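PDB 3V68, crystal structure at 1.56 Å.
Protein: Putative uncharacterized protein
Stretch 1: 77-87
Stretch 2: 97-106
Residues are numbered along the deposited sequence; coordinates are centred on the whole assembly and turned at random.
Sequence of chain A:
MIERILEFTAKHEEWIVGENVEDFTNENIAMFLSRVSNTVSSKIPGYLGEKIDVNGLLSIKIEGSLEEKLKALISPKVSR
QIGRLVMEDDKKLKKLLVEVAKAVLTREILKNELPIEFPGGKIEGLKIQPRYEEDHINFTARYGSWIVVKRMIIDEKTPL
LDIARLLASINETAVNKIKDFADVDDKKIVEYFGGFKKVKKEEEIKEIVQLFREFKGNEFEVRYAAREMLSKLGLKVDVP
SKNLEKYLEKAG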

# COMPACT_ATOMS: atom_id res chain seq x y z
N LYS A 77 -21.12 -10.24 -1.37
CA LYS A 77 -20.77 -11.06 -2.54
C LYS A 77 -19.26 -11.08 -2.78
O LYS A 77 -18.67 -12.14 -2.95
CB LYS A 77 -21.52 -10.56 -3.78
CG LYS A 77 -21.08 -11.19 -5.10
CD LYS A 77 -21.88 -10.61 -6.27
CE LYS A 77 -21.20 -10.86 -7.60
NZ LYS A 77 -21.12 -12.30 -7.97
N VAL A 78 -18.65 -9.90 -2.80
CA VAL A 78 -17.21 -9.80 -3.06
C VAL A 78 -16.40 -10.35 -1.88
O VAL A 78 -15.38 -11.01 -2.09
CB VAL A 78 -16.79 -8.37 -3.47
CG1 VAL A 78 -15.27 -8.18 -3.41
CG2 VAL A 78 -17.30 -8.08 -4.87
N SER A 79 -16.86 -10.10 -0.66
CA SER A 79 -16.20 -10.65 0.53
C SER A 79 -16.17 -12.18 0.48
O SER A 79 -15.16 -12.80 0.81
CB SER A 79 -16.87 -10.16 1.81
OG SER A 79 -16.14 -10.61 2.94
N ARG A 80 -17.28 -12.77 0.04
CA ARG A 80 -17.37 -14.22 -0.13
C ARG A 80 -16.43 -14.71 -1.23
O ARG A 80 -15.75 -15.74 -1.07
CB ARG A 80 -18.83 -14.62 -0.42
CG ARG A 80 -19.10 -16.12 -0.52
CD ARG A 80 -20.58 -16.45 -0.26
NE ARG A 80 -21.51 -15.50 -0.88
CZ ARG A 80 -22.17 -14.54 -0.21
NH1 ARG A 80 -22.02 -14.40 1.10
NH2 ARG A 80 -22.99 -13.73 -0.87
N GLN A 81 -16.38 -13.98 -2.34
CA GLN A 81 -15.45 -14.28 -3.44
C GLN A 81 -14.00 -14.27 -2.97
O GLN A 81 -13.22 -15.16 -3.32
CB GLN A 81 -15.61 -13.28 -4.60
CG GLN A 81 -16.87 -13.45 -5.44
CD GLN A 81 -16.93 -12.45 -6.58
OE1 GLN A 81 -17.59 -11.41 -6.47
NE2 GLN A 81 -16.24 -12.75 -7.68
N ILE A 82 -13.63 -13.26 -2.18
CA ILE A 82 -12.28 -13.14 -1.65
C ILE A 82 -11.96 -14.29 -0.69
O ILE A 82 -10.89 -14.89 -0.77
CB ILE A 82 -12.05 -11.77 -0.97
CG1 ILE A 82 -12.16 -10.64 -2.00
CG2 ILE A 82 -10.69 -11.72 -0.27
CD1 ILE A 82 -12.23 -9.24 -1.40
N GLY A 83 -12.91 -14.61 0.19
CA GLY A 83 -12.75 -15.69 1.16
C GLY A 83 -12.44 -17.02 0.49
O GLY A 83 -11.61 -17.79 0.97
N ARG A 84 -13.08 -17.26 -0.65
CA ARG A 84 -12.87 -18.49 -1.41
C ARG A 84 -11.47 -18.61 -2.02
O ARG A 84 -11.05 -19.69 -2.41
CB ARG A 84 -13.95 -18.64 -2.48
CG ARG A 84 -15.24 -19.09 -1.88
CD ARG A 84 -16.39 -19.10 -2.84
NE ARG A 84 -17.52 -19.79 -2.21
CZ ARG A 84 -18.78 -19.68 -2.60
NH1 ARG A 84 -19.12 -18.91 -3.62
NH2 ARG A 84 -19.71 -20.36 -1.95
N LEU A 85 -10.77 -17.48 -2.08
CA LEU A 85 -9.43 -17.45 -2.66
C LEU A 85 -8.33 -17.51 -1.59
O LEU A 85 -7.15 -17.47 -1.92
CB LEU A 85 -9.28 -16.21 -3.54
CG LEU A 85 -10.21 -16.14 -4.76
CD1 LEU A 85 -10.36 -14.72 -5.24
CD2 LEU A 85 -9.72 -17.05 -5.89
N VAL A 86 -8.74 -17.60 -0.33
CA VAL A 86 -7.80 -17.66 0.79
C VAL A 86 -7.64 -19.10 1.28
O VAL A 86 -8.60 -19.74 1.71
CB VAL A 86 -8.24 -16.74 1.96
CG1 VAL A 86 -7.36 -16.95 3.19
CG2 VAL A 86 -8.19 -15.27 1.53
N MET A 87 -6.40 -19.60 1.20
CA MET A 87 -6.09 -20.97 1.59
C MET A 87 -5.79 -21.05 3.08
O MET A 87 -4.63 -21.20 3.50
CB MET A 87 -4.92 -21.51 0.77
CG MET A 87 -5.22 -21.71 -0.71
SD MET A 87 -4.98 -20.23 -1.73
CE MET A 87 -3.22 -20.27 -2.00
N LEU A 97 -6.08 -12.71 6.60
CA LEU A 97 -5.66 -12.84 5.20
C LEU A 97 -6.69 -12.27 4.22
O LEU A 97 -6.31 -11.69 3.20
CB LEU A 97 -5.32 -14.29 4.86
CG LEU A 97 -4.10 -14.88 5.57
CD1 LEU A 97 -4.07 -16.40 5.42
CD2 LEU A 97 -2.80 -14.26 5.04
N VAL A 98 -7.97 -12.43 4.53
CA VAL A 98 -9.04 -11.82 3.73
C VAL A 98 -8.90 -10.29 3.67
O VAL A 98 -9.05 -9.70 2.60
CB VAL A 98 -10.46 -12.23 4.23
CG1 VAL A 98 -11.55 -11.34 3.63
CG2 VAL A 98 -10.74 -13.69 3.88
N GLU A 99 -8.57 -9.67 4.80
CA GLU A 99 -8.36 -8.22 4.81
C GLU A 99 -7.17 -7.80 3.94
O GLU A 99 -7.23 -6.78 3.24
CB GLU A 99 -8.20 -7.71 6.24
CG GLU A 99 -8.30 -6.19 6.34
CD GLU A 99 -8.14 -5.64 7.75
OE1 GLU A 99 -7.75 -6.41 8.66
OE2 GLU A 99 -8.38 -4.43 7.93
N VAL A 100 -6.10 -8.59 3.98
CA VAL A 100 -4.93 -8.37 3.12
C VAL A 100 -5.32 -8.48 1.64
O VAL A 100 -5.00 -7.58 0.85
CB VAL A 100 -3.79 -9.35 3.46
CG1 VAL A 100 -2.67 -9.31 2.40
CG2 VAL A 100 -3.23 -9.02 4.83
N ALA A 101 -6.01 -9.56 1.28
CA ALA A 101 -6.47 -9.78 -0.10
C ALA A 101 -7.37 -8.64 -0.56
O ALA A 101 -7.25 -8.16 -1.69
CB ALA A 101 -7.18 -11.12 -0.22
N LYS A 102 -8.27 -8.21 0.32
CA LYS A 102 -9.18 -7.10 0.03
C LYS A 102 -8.42 -5.81 -0.26
O LYS A 102 -8.79 -5.07 -1.16
CB LYS A 102 -10.14 -6.91 1.21
CG LYS A 102 -11.32 -5.99 0.94
CD LYS A 102 -12.16 -5.89 2.20
CE LYS A 102 -13.16 -4.76 2.12
NZ LYS A 102 -13.96 -4.67 3.38
N ALA A 103 -7.35 -5.55 0.49
CA ALA A 103 -6.53 -4.36 0.26
C ALA A 103 -5.81 -4.40 -1.09
O ALA A 103 -5.67 -3.38 -1.75
CB ALA A 103 -5.52 -4.17 1.39
N VAL A 104 -5.37 -5.60 -1.48
CA VAL A 104 -4.71 -5.79 -2.77
C VAL A 104 -5.71 -5.53 -3.90
O VAL A 104 -5.42 -4.78 -4.84
CB VAL A 104 -4.10 -7.21 -2.90
CG1 VAL A 104 -3.75 -7.54 -4.34
CG2 VAL A 104 -2.87 -7.33 -2.01
N LEU A 105 -6.89 -6.13 -3.77
CA LEU A 105 -7.95 -5.95 -4.77
C LEU A 105 -8.39 -4.49 -4.86
O LEU A 105 -8.53 -3.94 -5.95
CB LEU A 105 -9.14 -6.86 -4.45
CG LEU A 105 -10.32 -6.81 -5.43
CD1 LEU A 105 -9.88 -7.29 -6.81
CD2 LEU A 105 -11.49 -7.64 -4.93
N THR A 106 -8.60 -3.86 -3.71
CA THR A 106 -9.02 -2.46 -3.66
C THR A 106 -8.03 -1.53 -4.39
O THR A 106 -8.45 -0.69 -5.18
CB THR A 106 -9.25 -2.01 -2.20
OG1 THR A 106 -10.27 -2.83 -1.62
CG2 THR A 106 -9.69 -0.55 -2.13

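The contact between the two stretches is mainly apolar: no hydrogen bond crosses it, and most of the 377 Å² buried, both sides summed, is hydrocarbon packing. The helix of stretch 1 meets helix 97-106 at 112° between their N-to-C directions, with the axes 9.7 Å apart at closest approach.

Ile82 covers the most surface, with 89 Å² of it masked by the other stretch. Its CA-to-CB bond points toward helix 97-106, and the side chain enters as a knob in the hole formed by Val98, Ala101, Lys102 and Leu105. With chi1 at -64° (m) and chi2 at 168° (t), its methyls reach different parts of that hole. Ile82 CG2 lies 3.6 Å from Ala101 CB and 4.0 Å from Val98 CG1, whereas Ile82 CD1 lies 3.9 Å from Leu105 CD2 and 4.0 Å from Lys102 CA. The side chain of Ala101, directed toward stretch 1, is a single methyl and takes up little of the hole, so Ile82 CG2 can approach Ala101 CB to 3.6 Å. Lys102 contributes the carbon at the base of its side chain, its CB being 4.1 Å from Ile82 CD1, while the all-t chain extends onward.

Val98 is next, with 67 Å² covered. Its CB points sideways, yet both methyls are used: Val98 CG1 faces Ile82, and Val98 CG2 lies 3.9 Å from Gly83 CA and 3.8 Å from Val86 CG2. The backbones come nearest here, with 5.9 Å between Gly83 CA and Val98 CA.

Val86, with 60 Å² covered, closes the type I turn from Gly83, whose O accepts a hydrogen bond from Val86 N at 3.2 Å. Beyond the helical segment, this turn still directs Val86 toward stretch 2, where Val86 CG1 meets Leu97 CB at 3.7 Å. One helical turn before Ile82, Val78 CG1 adds a looser contact with Leu105 CD2, at 4.1 Å.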